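Local coordinates for malonyl CoA-acyl carrier protein transacylase (Burkholderia pseudomallei, PDB 3G87) that probably transfers the malonyl group from malonyl-CoA to the holo acyl carrier protein, with release of CoA, at residues 7-12 / 272-277; 85-90 / 220-225; 24-29 / 67-72; 157-162 / 284-289; 227-232 / 252-257. All blocks are in the same frame, centred on the assembly; numbering follows the deposited sequence.

Interaction 1 of 5, residues 7-12 / 272-277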
# COMPACT_ATOMS: atom_id res chain seq x y z
N ASN A 7 -12.59 15.63 0.71
CA ASN A 7 -11.82 14.87 -0.29
C ASN A 7 -10.67 14.04 0.32
O ASN A 7 -9.81 14.59 1.02
CB ASN A 7 -11.28 15.88 -1.28
CG ASN A 7 -10.69 15.25 -2.55
OD1 ASN A 7 -10.75 14.04 -2.82
ND2 ASN A 7 -10.11 16.12 -3.36
N THR A 8 -10.66 12.77 0.04
CA THR A 8 -9.60 11.87 0.40
C THR A 8 -8.68 11.54 -0.76
O THR A 8 -9.09 11.01 -1.70
CB THR A 8 -10.13 10.54 0.98
OG1 THR A 8 -10.92 10.79 2.11
CG2 THR A 8 -9.03 9.71 1.37
N PHE A 9 -7.43 11.88 -0.66
CA PHE A 9 -6.43 11.43 -1.60
C PHE A 9 -5.88 10.08 -1.14
O PHE A 9 -5.55 9.89 -0.02
CB PHE A 9 -5.28 12.44 -1.81
CG PHE A 9 -5.64 13.72 -2.55
CD1 PHE A 9 -6.90 14.04 -2.91
CD2 PHE A 9 -4.66 14.59 -2.89
CE1 PHE A 9 -7.18 15.19 -3.57
CE2 PHE A 9 -4.93 15.73 -3.57
CZ PHE A 9 -6.22 16.03 -3.90
N MET A 10 -5.85 9.14 -2.07
CA MET A 10 -5.45 7.78 -1.86
C MET A 10 -4.43 7.27 -2.87
O MET A 10 -4.51 7.57 -4.00
CB MET A 10 -6.66 6.86 -1.67
CG MET A 10 -7.54 6.57 -2.84
SD MET A 10 -8.98 5.71 -2.38
CE MET A 10 -9.64 5.35 -3.92
N PHE A 11 -3.45 6.53 -2.40
CA PHE A 11 -2.31 6.09 -3.18
C PHE A 11 -2.15 4.58 -3.22
O PHE A 11 -2.14 3.98 -2.23
CB PHE A 11 -1.05 6.75 -2.66
CG PHE A 11 -1.17 8.23 -2.51
CD1 PHE A 11 -0.81 9.07 -3.53
CD2 PHE A 11 -1.67 8.77 -1.36
CE1 PHE A 11 -0.93 10.37 -3.39
CE2 PHE A 11 -1.82 10.08 -1.24
CZ PHE A 11 -1.42 10.89 -2.24
N PRO A 12 -2.06 4.02 -4.41
CA PRO A 12 -1.97 2.59 -4.58
C PRO A 12 -0.62 1.99 -4.19
O PRO A 12 0.35 2.65 -4.09
CB PRO A 12 -2.25 2.44 -6.06
CG PRO A 12 -1.87 3.61 -6.65
CD PRO A 12 -2.05 4.69 -5.70
N THR A 272 -10.03 10.17 -4.18
CA THR A 272 -9.34 10.41 -5.41
C THR A 272 -8.07 9.56 -5.41
O THR A 272 -7.19 9.80 -4.59
CB THR A 272 -8.97 11.86 -5.52
OG1 THR A 272 -10.13 12.69 -5.28
CG2 THR A 272 -8.32 12.14 -6.94
N GLU A 273 -8.00 8.59 -6.33
CA GLU A 273 -6.85 7.74 -6.43
C GLU A 273 -5.77 8.44 -7.19
O GLU A 273 -5.97 8.84 -8.37
CB GLU A 273 -7.18 6.42 -7.14
CG GLU A 273 -6.05 5.38 -7.14
CD GLU A 273 -6.57 3.97 -7.43
OE1 GLU A 273 -7.75 3.85 -7.84
OE2 GLU A 273 -5.84 2.96 -7.25
N LEU A 274 -4.63 8.61 -6.52
CA LEU A 274 -3.51 9.28 -7.17
C LEU A 274 -2.32 8.32 -7.46
O LEU A 274 -1.52 8.00 -6.59
CB LEU A 274 -3.11 10.50 -6.35
CG LEU A 274 -4.26 11.52 -6.41
CD1 LEU A 274 -4.07 12.68 -5.43
CD2 LEU A 274 -4.42 12.09 -7.83
N GLY A 275 -2.22 7.88 -8.69
CA GLY A 275 -1.16 6.96 -9.08
C GLY A 275 -1.63 6.14 -10.25
O GLY A 275 -2.72 6.40 -10.77
N HIS A 276 -0.85 5.15 -10.68
CA HIS A 276 -1.23 4.43 -11.90
C HIS A 276 -2.35 3.43 -11.59
O HIS A 276 -2.32 2.76 -10.55
CB HIS A 276 -0.01 3.69 -12.55
CG HIS A 276 -0.36 2.80 -13.71
ND1 HIS A 276 -0.56 3.28 -15.01
CD2 HIS A 276 -0.56 1.46 -13.78
CE1 HIS A 276 -0.85 2.27 -15.81
NE2 HIS A 276 -0.86 1.15 -15.10
N GLY A 277 -3.33 3.35 -12.47
CA GLY A 277 -4.40 2.34 -12.38
C GLY A 277 -5.59 2.80 -11.54
O GLY A 277 -5.59 3.92 -11.01
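M10 O accepts L274 N at 2.7 Å, with E273 CA adding a weaker CA-H...O contact to the same oxygen. The pairing is parallel and sets strand 269-273 at the edge of the four-stranded parallel sheet, beside strand 6-11. T272 completes the backbone pattern, its N bonded to T8 O (2.8 Å) and its O accepting M10 N (2.9 Å). A side-chain bond extends the pairing at its start. T272 OG1 donates at 2.9 Å to N7 OD1, in the carbonyl plane and on a lone pair; N7 CG, anti to the backbone N (chi1 -169°), carries the amide toward T272. The same OD1 lies in plane at the edge of the F9 ring. On the side of the sheet that carries F9, L274 CD1 sits over one ring face, offset toward the rim, a CH-pi contact 3.6 Å from the centroid of the F9 ring. F11 CE1 also meets L274 CB, at 3.7 Å, and helix 59-81 covers this cluster through Y74 and K77. On the other side, M10 and E273 meet loosely, CE to CB at 4.2 Å. The E273 carboxylate is held by T281 OG1 and L280 N; its OE2 also lies 3.8 Å from P12 CB.

Interaction 2 of 5, residues 85-90 / 220-225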
# COMPACT_ATOMS: atom_id res chain seq x y z
N PRO A 85 -6.33 17.79 -0.13
CA PRO A 85 -7.00 16.70 0.55
C PRO A 85 -7.45 17.06 1.96
O PRO A 85 -6.82 17.83 2.58
CB PRO A 85 -5.93 15.62 0.56
CG PRO A 85 -4.72 16.30 0.45
CD PRO A 85 -4.93 17.50 -0.34
N ASP A 86 -8.54 16.51 2.41
CA ASP A 86 -8.97 16.64 3.77
C ASP A 86 -8.51 15.43 4.52
O ASP A 86 -8.51 15.44 5.70
CB ASP A 86 -10.49 16.71 3.91
CG ASP A 86 -11.07 17.91 3.33
OD1 ASP A 86 -11.68 17.79 2.30
OD2 ASP A 86 -10.93 18.96 3.89
N PHE A 87 -8.12 14.39 3.81
CA PHE A 87 -7.80 13.12 4.43
C PHE A 87 -6.87 12.37 3.54
O PHE A 87 -6.96 12.46 2.36
CB PHE A 87 -9.07 12.29 4.69
CG PHE A 87 -9.90 12.76 5.83
CD1 PHE A 87 -9.52 12.60 7.10
CD2 PHE A 87 -11.10 13.33 5.61
CE1 PHE A 87 -10.28 13.03 8.09
CE2 PHE A 87 -11.86 13.77 6.63
CZ PHE A 87 -11.45 13.61 7.87
N LEU A 88 -5.97 11.62 4.12
CA LEU A 88 -4.99 10.86 3.32
C LEU A 88 -4.92 9.37 3.77
O LEU A 88 -4.95 9.07 4.98
CB LEU A 88 -3.61 11.54 3.40
CG LEU A 88 -3.55 12.92 2.77
CD1 LEU A 88 -2.55 13.80 3.48
CD2 LEU A 88 -3.20 12.81 1.30
N ALA A 89 -4.83 8.47 2.78
CA ALA A 89 -4.63 7.06 3.08
C ALA A 89 -3.85 6.43 1.94
O ALA A 89 -4.06 6.77 0.79
CB ALA A 89 -5.99 6.30 3.32
N GLY A 90 -2.94 5.50 2.27
CA GLY A 90 -2.19 4.76 1.26
C GLY A 90 -2.05 3.28 1.57
O GLY A 90 -1.95 2.90 2.72
N ALA A 220 0.19 17.23 8.67
CA ALA A 220 -0.51 18.48 8.59
C ALA A 220 -1.95 18.23 8.14
O ALA A 220 -2.79 19.12 8.28
CB ALA A 220 0.18 19.34 7.61
N ILE A 221 -2.20 17.03 7.57
CA ILE A 221 -3.51 16.59 7.06
C ILE A 221 -3.60 15.13 7.60
O ILE A 221 -2.58 14.41 7.57
CB ILE A 221 -3.59 16.62 5.47
CG1 ILE A 221 -3.37 18.03 4.92
CG2 ILE A 221 -4.94 16.12 4.96
CD1 ILE A 221 -3.29 18.12 3.38
N PRO A 222 -4.77 14.72 8.16
CA PRO A 222 -4.88 13.40 8.82
C PRO A 222 -4.50 12.26 7.86
O PRO A 222 -4.94 12.25 6.71
CB PRO A 222 -6.36 13.29 9.17
CG PRO A 222 -6.84 14.75 9.30
CD PRO A 222 -5.92 15.62 8.46
N VAL A 223 -3.66 11.34 8.32
CA VAL A 223 -3.28 10.20 7.48
C VAL A 223 -3.79 8.97 8.20
O VAL A 223 -3.47 8.78 9.38
CB VAL A 223 -1.74 10.14 7.29
CG1 VAL A 223 -1.35 8.88 6.57
CG2 VAL A 223 -1.24 11.37 6.50
N ILE A 224 -4.61 8.16 7.53
CA ILE A 224 -5.19 6.96 8.20
C ILE A 224 -4.20 5.82 8.10
O ILE A 224 -3.80 5.42 7.01
CB ILE A 224 -6.54 6.48 7.64
CG1 ILE A 224 -7.53 7.64 7.45
CG2 ILE A 224 -7.11 5.51 8.64
CD1 ILE A 224 -7.77 8.43 8.70
N SER A 225 -3.78 5.34 9.25
CA SER A 225 -2.72 4.40 9.30
C SER A 225 -3.23 3.01 8.98
O SER A 225 -4.25 2.59 9.49
CB SER A 225 -2.08 4.47 10.68
OG SER A 225 -1.61 3.20 11.11
O HOH W 1 -2.34 5.12 4.86
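Backbone bonds through L88 attach residues 223-224, a weakly bonded edge strand, to strand 87-90 in the parallel sheet. L88 N donates to P222 O at 2.9 Å, and I224 N donates to L88 O at 2.7 Å. That oxygen also receives a CA-H...O contact from V223 CA. Further along, a water continues the link: it accepts from G90 N at 2.7 Å and lies 2.6 Å from I224 O, to which it probably donates. G90 begins a sequence pattern consistent with a nucleophile elbow, so this bridge lies where the strand leads into that turn. Apolar contacts gather on both sides of the pairing. I221 meets two residues at once: its CG2 and CB face L88 CD1, the CB at 3.6 Å, while its CD1 reaches P85 CG at 3.7 Å, the side chains of I221 and P85 crossing at about a right angle. V223 CG2 comes within 3.9 Å of L88 CB; A98 of helix 94-101 touches both L88 and V223. A89 and I224 point to the other side of the sheet, and L258 of helix 251-264 touches both I224 and F87. The F87 ring meets the proline that precedes V223, with F87 CD1 3.8 Å from P222 CB.

Interaction 3 of 5, residues 24-29 / 67-72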
# COMPACT_ATOMS: atom_id res chain seq x y z
N ALA A 24 4.73 11.00 -19.17
CA ALA A 24 5.29 12.31 -19.38
C ALA A 24 5.49 13.10 -18.12
O ALA A 24 6.19 14.05 -18.11
CB ALA A 24 4.48 13.04 -20.33
N LEU A 25 4.89 12.64 -17.03
CA LEU A 25 5.15 13.18 -15.72
C LEU A 25 6.60 13.23 -15.34
O LEU A 25 6.97 14.07 -14.62
CB LEU A 25 4.46 12.38 -14.66
CG LEU A 25 2.96 12.57 -14.52
CD1 LEU A 25 2.42 11.53 -13.62
CD2 LEU A 25 2.66 13.95 -14.03
N PHE A 26 7.41 12.31 -15.81
CA PHE A 26 8.81 12.29 -15.47
C PHE A 26 9.59 13.49 -15.95
O PHE A 26 10.37 13.99 -15.27
CB PHE A 26 9.50 11.01 -15.92
CG PHE A 26 9.19 9.84 -15.07
CD1 PHE A 26 8.39 8.84 -15.50
CD2 PHE A 26 9.68 9.76 -13.82
CE1 PHE A 26 8.10 7.83 -14.69
CE2 PHE A 26 9.40 8.77 -13.07
CZ PHE A 26 8.61 7.80 -13.48
N ASP A 27 9.38 13.87 -17.17
CA ASP A 27 9.98 15.07 -17.75
C ASP A 27 9.30 16.34 -17.24
O ASP A 27 9.97 17.35 -17.08
CB ASP A 27 9.86 15.06 -19.27
CG ASP A 27 10.77 14.03 -19.95
OD1 ASP A 27 11.88 13.70 -19.44
OD2 ASP A 27 10.34 13.58 -21.02
N ARG A 28 7.97 16.32 -17.02
CA ARG A 28 7.31 17.47 -16.41
C ARG A 28 7.98 17.82 -15.10
O ARG A 28 8.19 19.01 -14.82
CB ARG A 28 5.82 17.21 -16.17
CG ARG A 28 5.11 18.35 -15.41
CD ARG A 28 3.61 18.00 -15.16
NE ARG A 28 2.97 19.09 -14.42
CZ ARG A 28 1.66 19.25 -14.28
NH1 ARG A 28 0.82 18.37 -14.82
NH2 ARG A 28 1.19 20.31 -13.61
N PHE A 29 8.33 16.80 -14.32
CA PHE A 29 8.95 16.98 -13.00
C PHE A 29 10.42 16.60 -13.08
O PHE A 29 10.95 15.85 -12.26
CB PHE A 29 8.19 16.19 -11.91
CG PHE A 29 6.83 16.80 -11.60
CD1 PHE A 29 5.68 16.21 -12.05
CD2 PHE A 29 6.73 18.01 -10.91
CE1 PHE A 29 4.40 16.80 -11.79
CE2 PHE A 29 5.48 18.61 -10.69
CZ PHE A 29 4.32 18.00 -11.13
N TYR A 67 6.10 4.67 -5.59
CA TYR A 67 6.25 5.88 -4.81
C TYR A 67 6.42 7.10 -5.69
O TYR A 67 5.77 8.13 -5.47
CB TYR A 67 7.44 5.77 -3.83
CG TYR A 67 7.75 7.06 -3.04
CD1 TYR A 67 7.06 7.37 -1.85
CD2 TYR A 67 8.71 7.96 -3.50
CE1 TYR A 67 7.32 8.54 -1.13
CE2 TYR A 67 8.97 9.18 -2.81
CZ TYR A 67 8.30 9.44 -1.61
OH TYR A 67 8.57 10.60 -0.92
N VAL A 68 7.32 7.01 -6.67
CA VAL A 68 7.64 8.18 -7.49
C VAL A 68 6.47 8.49 -8.42
O VAL A 68 6.07 9.65 -8.58
CB VAL A 68 8.94 7.97 -8.29
CG1 VAL A 68 9.24 9.18 -9.13
CG2 VAL A 68 10.11 7.69 -7.33
N VAL A 69 5.89 7.44 -9.00
CA VAL A 69 4.71 7.66 -9.82
C VAL A 69 3.54 8.20 -9.00
O VAL A 69 2.88 9.21 -9.41
CB VAL A 69 4.39 6.46 -10.69
CG1 VAL A 69 3.07 6.66 -11.43
CG2 VAL A 69 5.60 6.22 -11.73
N ASN A 70 3.29 7.62 -7.83
CA ASN A 70 2.23 8.17 -7.01
C ASN A 70 2.52 9.64 -6.71
O ASN A 70 1.64 10.48 -6.81
CB ASN A 70 2.13 7.39 -5.69
CG ASN A 70 1.57 6.01 -5.85
OD1 ASN A 70 1.18 5.58 -6.96
ND2 ASN A 70 1.52 5.28 -4.74
N ALA A 71 3.74 9.96 -6.28
CA ALA A 71 4.09 11.35 -5.97
C ALA A 71 3.89 12.32 -7.13
O ALA A 71 3.35 13.40 -6.97
CB ALA A 71 5.54 11.42 -5.52
N LEU A 72 4.40 11.98 -8.30
CA LEU A 72 4.34 12.89 -9.42
C LEU A 72 2.90 13.14 -9.82
O LEU A 72 2.50 14.30 -10.02
CB LEU A 72 5.15 12.30 -10.57
CG LEU A 72 6.60 12.86 -10.69
CD1 LEU A 72 7.35 13.05 -9.36
CD2 LEU A 72 7.41 12.00 -11.63
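Helix-on-helix packing joins the short helix 25-28 to the middle of the long helix 59-81, with L72 reaching in among L25, F26 and F29. The contact is wholly apolar in its side chains. L72 CG lies 3.7 Å from F29 CD1, the two side chains sliding past each other in opposite directions; a chi1 of -97°, away from a staggered value, places this CG against the F29 ring. L25 runs past L72 in the same manner, CB to CB at 4.1 Å. One branch of the leucine, L72 CD2, turns to the first helix itself, 3.7 Å from L25 O and 3.9 Å from F26 CD2; that oxygen already accepts F29 N, the bond that closes the last turn of the short helix. The F26 ring extends over the earlier turn of the long helix, crossing its side chains at about a right angle: CZ meets V69 CG2 at 3.8 Å and CE2 meets V68 CG1 at 4.0 Å. F26 also touches I44, R45 and C48 of helix 44-50, so the ring fills a three-helix junction. Nearby, R28 forms salt bridges with D80 and E79 further along helix 59-81. N70, pointing away from this contact, bonds P12 O just beyond strand 6-11. The arrangement is that of an alpha/beta fold in which one long helix lies between the parallel sheet and an outer helical layer.

Interaction 4 of 5, residues 157-162 / 284-289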
# COMPACT_ATOMS: atom_id res chain seq x y z
N ASP A 157 -6.87 -6.73 4.54
CA ASP A 157 -8.31 -6.84 4.52
C ASP A 157 -8.78 -5.69 3.66
O ASP A 157 -8.83 -4.55 4.10
CB ASP A 157 -8.89 -6.73 5.93
CG ASP A 157 -10.41 -6.62 5.90
OD1 ASP A 157 -11.07 -7.06 4.90
OD2 ASP A 157 -10.93 -6.04 6.86
N ASN A 158 -9.11 -6.03 2.42
CA ASN A 158 -9.32 -5.04 1.37
C ASN A 158 -10.78 -4.59 1.17
O ASN A 158 -11.06 -3.39 0.99
CB ASN A 158 -8.70 -5.54 0.06
CG ASN A 158 -7.23 -5.33 0.03
OD1 ASN A 158 -6.73 -4.45 0.71
ND2 ASN A 158 -6.50 -6.15 -0.71
N THR A 159 -11.69 -5.55 1.16
CA THR A 159 -13.14 -5.29 1.15
C THR A 159 -13.73 -6.49 1.84
O THR A 159 -13.01 -7.47 1.98
CB THR A 159 -13.76 -5.18 -0.28
OG1 THR A 159 -14.07 -6.49 -0.78
CG2 THR A 159 -12.83 -4.41 -1.26
N PRO A 160 -14.98 -6.48 2.21
CA PRO A 160 -15.51 -7.63 2.91
C PRO A 160 -15.41 -8.96 2.20
O PRO A 160 -15.37 -9.98 2.86
CB PRO A 160 -16.92 -7.22 3.19
CG PRO A 160 -16.82 -5.78 3.29
CD PRO A 160 -15.94 -5.38 2.23
N SER A 161 -15.30 -8.94 0.89
CA SER A 161 -15.15 -10.13 0.10
C SER A 161 -13.81 -10.26 -0.55
O SER A 161 -13.65 -11.06 -1.43
CB SER A 161 -16.19 -10.17 -0.98
OG SER A 161 -16.16 -8.97 -1.69
N GLN A 162 -12.84 -9.48 -0.12
CA GLN A 162 -11.53 -9.49 -0.72
C GLN A 162 -10.42 -9.31 0.25
O GLN A 162 -10.24 -8.27 0.78
CB GLN A 162 -11.43 -8.48 -1.84
CG GLN A 162 -12.48 -8.63 -2.89
CD GLN A 162 -12.58 -7.44 -3.76
OE1 GLN A 162 -13.58 -6.77 -3.77
NE2 GLN A 162 -11.53 -7.13 -4.45
N VAL A 284 -12.86 0.97 -3.12
CA VAL A 284 -13.74 1.90 -2.46
C VAL A 284 -15.20 1.74 -2.94
O VAL A 284 -16.12 1.73 -2.12
CB VAL A 284 -13.28 3.36 -2.59
CG1 VAL A 284 -14.37 4.30 -2.04
CG2 VAL A 284 -11.96 3.56 -1.85
N HIS A 285 -15.42 1.55 -4.24
CA HIS A 285 -16.80 1.33 -4.70
C HIS A 285 -17.41 0.13 -3.99
O HIS A 285 -18.56 0.18 -3.53
CB HIS A 285 -16.95 1.22 -6.24
CG HIS A 285 -18.33 0.79 -6.66
ND1 HIS A 285 -19.46 1.55 -6.40
CD2 HIS A 285 -18.76 -0.33 -7.28
CE1 HIS A 285 -20.52 0.91 -6.85
NE2 HIS A 285 -20.13 -0.24 -7.38
N THR A 286 -16.62 -0.93 -3.84
CA THR A 286 -17.11 -2.20 -3.27
C THR A 286 -17.41 -2.08 -1.79
O THR A 286 -18.48 -2.48 -1.34
CB THR A 286 -16.16 -3.38 -3.55
OG1 THR A 286 -16.05 -3.56 -4.99
CG2 THR A 286 -16.71 -4.66 -2.89
N ILE A 287 -16.53 -1.44 -1.07
CA ILE A 287 -16.71 -1.09 0.30
C ILE A 287 -17.99 -0.31 0.54
O ILE A 287 -18.78 -0.69 1.34
CB ILE A 287 -15.46 -0.36 0.86
CG1 ILE A 287 -14.31 -1.32 1.01
CG2 ILE A 287 -15.70 0.16 2.18
CD1 ILE A 287 -13.08 -0.78 0.70
N ARG A 288 -18.18 0.77 -0.19
CA ARG A 288 -19.38 1.60 -0.10
C ARG A 288 -20.68 0.87 -0.46
O ARG A 288 -21.65 1.05 0.18
CB ARG A 288 -19.27 2.89 -0.93
CG ARG A 288 -18.19 3.86 -0.50
CD ARG A 288 -18.22 5.19 -1.19
NE ARG A 288 -19.00 6.11 -0.42
CZ ARG A 288 -18.92 7.41 -0.42
NH1 ARG A 288 -19.66 8.03 0.38
NH2 ARG A 288 -18.16 8.07 -1.21
N ARG A 289 -20.66 0.02 -1.45
CA ARG A 289 -21.81 -0.77 -1.80
C ARG A 289 -22.20 -1.71 -0.68
O ARG A 289 -23.34 -1.94 -0.45
CB ARG A 289 -21.55 -1.52 -3.09
CG ARG A 289 -22.75 -1.83 -3.89
CD ARG A 289 -22.48 -2.85 -4.95
NE ARG A 289 -22.07 -4.16 -4.48
CZ ARG A 289 -20.88 -4.69 -4.69
NH1 ARG A 289 -19.99 -4.00 -5.36
NH2 ARG A 289 -20.58 -5.90 -4.24
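I287 makes the tight part of this contact, its CD1 pressed to within 3.3 Å of N158 O while CG1 reaches T159 CB at 4.1 Å. T159 CG2 also borders the isoleucine. The more open side lies around T286, whose CG2 touches T159 OG1 at 3.8 Å and meets Q162 OE1 tip to tip at 3.9 Å, and no polar bond joins the two segments. T286 OG1 bonds R282 O. The hydroxyl of T159 is used within its own segment: OG1 accepts S161 N at 3.2 Å, an ST turn, and donates to Q162 OE1 at 3.0 Å from above the carbonyl plane. Its place between the backbone N and the carbonyl carbon (chi1 84°) sets OG1 within reach of both. Strand 157-159 meets helix 284-289 at 73°, the axes 8.2 Å apart; of residues 284-289, T286 and I287 make the contact. Neighbouring L283 of the helix widens the patch, and N158 OD1 bonds H91 NE2. Q162 O accepts both N158 N and T159 N. This is a classic beta bulge closed by a type I turn from T159 to Q162, in a hairpin of the antiparallel sheet that rests against a helix next to the parallel one.

Interaction 5 of 5, residues 227-232 / 252-257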
# COMPACT_ATOMS: atom_id res chain seq x y z
N VAL A 227 -2.06 0.22 10.02
CA VAL A 227 -1.93 -0.69 11.19
C VAL A 227 -3.17 -0.59 12.05
O VAL A 227 -3.70 -1.63 12.46
CB VAL A 227 -0.66 -0.38 12.01
CG1 VAL A 227 -0.54 -1.24 13.29
CG2 VAL A 227 0.59 -0.62 11.12
N SER A 228 -3.63 0.65 12.31
CA SER A 228 -4.72 0.93 13.23
C SER A 228 -6.07 1.27 12.59
O SER A 228 -7.09 1.36 13.28
CB SER A 228 -4.33 2.11 14.11
OG SER A 228 -4.26 3.28 13.30
N ALA A 229 -6.08 1.52 11.29
CA ALA A 229 -7.27 2.00 10.65
C ALA A 229 -7.73 3.32 11.28
O ALA A 229 -8.92 3.67 11.23
CB ALA A 229 -8.35 0.92 10.72
N ARG A 230 -6.79 4.07 11.86
CA ARG A 230 -7.13 5.34 12.49
C ARG A 230 -6.04 6.38 12.16
O ARG A 230 -4.97 6.00 11.73
CB ARG A 230 -7.26 5.16 14.02
CG ARG A 230 -8.45 4.31 14.53
CD ARG A 230 -9.77 4.98 14.21
NE ARG A 230 -10.95 4.28 14.73
CZ ARG A 230 -11.57 3.27 14.12
NH1 ARG A 230 -11.14 2.75 12.96
NH2 ARG A 230 -12.63 2.74 14.71
N PRO A 231 -6.31 7.65 12.35
CA PRO A 231 -5.31 8.67 12.13
C PRO A 231 -3.97 8.44 12.89
O PRO A 231 -3.98 8.13 14.04
CB PRO A 231 -6.00 9.91 12.64
CG PRO A 231 -7.33 9.59 12.79
CD PRO A 231 -7.51 8.21 12.93
N TYR A 232 -2.86 8.56 12.19
CA TYR A 232 -1.55 8.65 12.78
C TYR A 232 -1.52 9.62 13.97
O TYR A 232 -1.96 10.71 13.91
CB TYR A 232 -0.50 9.05 11.74
CG TYR A 232 0.33 7.97 11.08
CD1 TYR A 232 -0.06 7.39 9.91
CD2 TYR A 232 1.53 7.59 11.60
CE1 TYR A 232 0.66 6.47 9.33
CE2 TYR A 232 2.26 6.65 11.03
CZ TYR A 232 1.84 6.08 9.88
OH TYR A 232 2.59 5.15 9.28
N CYS A 252 -10.10 -1.86 4.41
CA CYS A 252 -11.53 -1.79 4.54
C CYS A 252 -11.96 -0.94 5.72
O CYS A 252 -12.75 -0.08 5.58
CB CYS A 252 -12.17 -3.20 4.56
SG CYS A 252 -13.92 -3.30 4.77
N GLU A 253 -11.40 -1.23 6.88
CA GLU A 253 -11.64 -0.50 8.10
C GLU A 253 -11.16 0.92 8.02
O GLU A 253 -11.68 1.75 8.64
CB GLU A 253 -10.94 -1.16 9.29
CG GLU A 253 -11.65 -2.25 10.00
CD GLU A 253 -10.76 -2.97 10.99
OE1 GLU A 253 -9.89 -3.71 10.58
OE2 GLU A 253 -10.90 -2.76 12.17
N SER A 254 -10.16 1.20 7.24
CA SER A 254 -9.68 2.55 7.10
C SER A 254 -10.64 3.39 6.29
O SER A 254 -11.01 4.43 6.67
CB SER A 254 -8.28 2.55 6.48
OG SER A 254 -7.33 2.01 7.30
N ILE A 255 -11.04 2.89 5.15
CA ILE A 255 -12.08 3.48 4.37
C ILE A 255 -13.36 3.66 5.18
O ILE A 255 -13.87 4.72 5.24
CB ILE A 255 -12.39 2.64 3.10
CG1 ILE A 255 -11.14 2.48 2.28
CG2 ILE A 255 -13.49 3.22 2.31
CD1 ILE A 255 -10.63 3.70 1.75
N ARG A 256 -13.86 2.60 5.77
CA ARG A 256 -15.06 2.65 6.63
C ARG A 256 -14.94 3.70 7.77
O ARG A 256 -15.91 4.40 8.12
CB ARG A 256 -15.36 1.26 7.19
CG ARG A 256 -16.09 0.37 6.19
CD ARG A 256 -16.36 -1.05 6.75
NE ARG A 256 -17.43 -1.75 6.05
CZ ARG A 256 -17.81 -3.02 6.30
NH1 ARG A 256 -17.18 -3.77 7.22
NH2 ARG A 256 -18.82 -3.56 5.60
N TYR A 257 -13.74 3.84 8.34
CA TYR A 257 -13.53 4.89 9.31
C TYR A 257 -13.76 6.24 8.64
O TYR A 257 -14.36 7.11 9.24
CB TYR A 257 -12.13 4.83 9.93
CG TYR A 257 -11.83 6.00 10.86
CD1 TYR A 257 -12.37 6.04 12.15
CD2 TYR A 257 -11.03 7.08 10.45
CE1 TYR A 257 -12.11 7.13 13.01
CE2 TYR A 257 -10.75 8.17 11.32
CZ TYR A 257 -11.27 8.18 12.61
OH TYR A 257 -11.03 9.24 13.51
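The guanidinium of R230 lies nearly parallel to the Y257 ring, over its CD1 rim, the two planes only 18° apart. It joins the irregular loop that follows edge strand 223-224 to helix 251-264, in the alpha/beta part of the fold. R230 NE is 3.4 Å from Y257 CD1, and the methylene R230 CD makes a CH-pi contact over the face, 3.7 Å from the centroid of the Y257 ring. A bend at chi2 (-65°) places CD there. R230 NH1 is tied back to its own loop, donating to A229 O at 3.0 Å; the acceptor lies in the guanidinium plane, while the donor sits above the carbonyl plane. P231 meets the tyrosine crosswise, with its CD 3.6 Å from Y257 CE2. One turn earlier on the helix, A229 CB packs on E253 CB at 3.6 Å. Just after the alanine, R230 N donates to S228 OG at 3.0 Å in an ST turn. The polar end of E253 pairs with R250 in a salt bridge; R230 NH1 is 5.6 Å from E253 OE2, near enough perhaps for weak attraction but without contact. S254 OG bonds R250 O and also rests against the loop, 3.4 Å from A229 CA.

Interaction 1 closes the longest loop, bringing the first strand against the last. Nested within it, interaction 3 closes a short helical loop, and interaction 2 follows in series, adding strand 223-224 beyond 87-90. Strand 6-11 lies between strands 87-90 and 269-273, so interactions 1 and 2 share the parallel sheet. Interaction 5, also nested in interaction 1, closes a short loop next to interaction 2; S225 N and R230 O probably bond there. Interaction 4 encloses interaction 5 but crosses interactions 1 and 2, tying the antiparallel sheet to helix 279-289, where M10 CE packs on V284. Interaction 3 touches interaction 1 through N70 and P12 but lies far from interaction 4, centres about 29 Å apart.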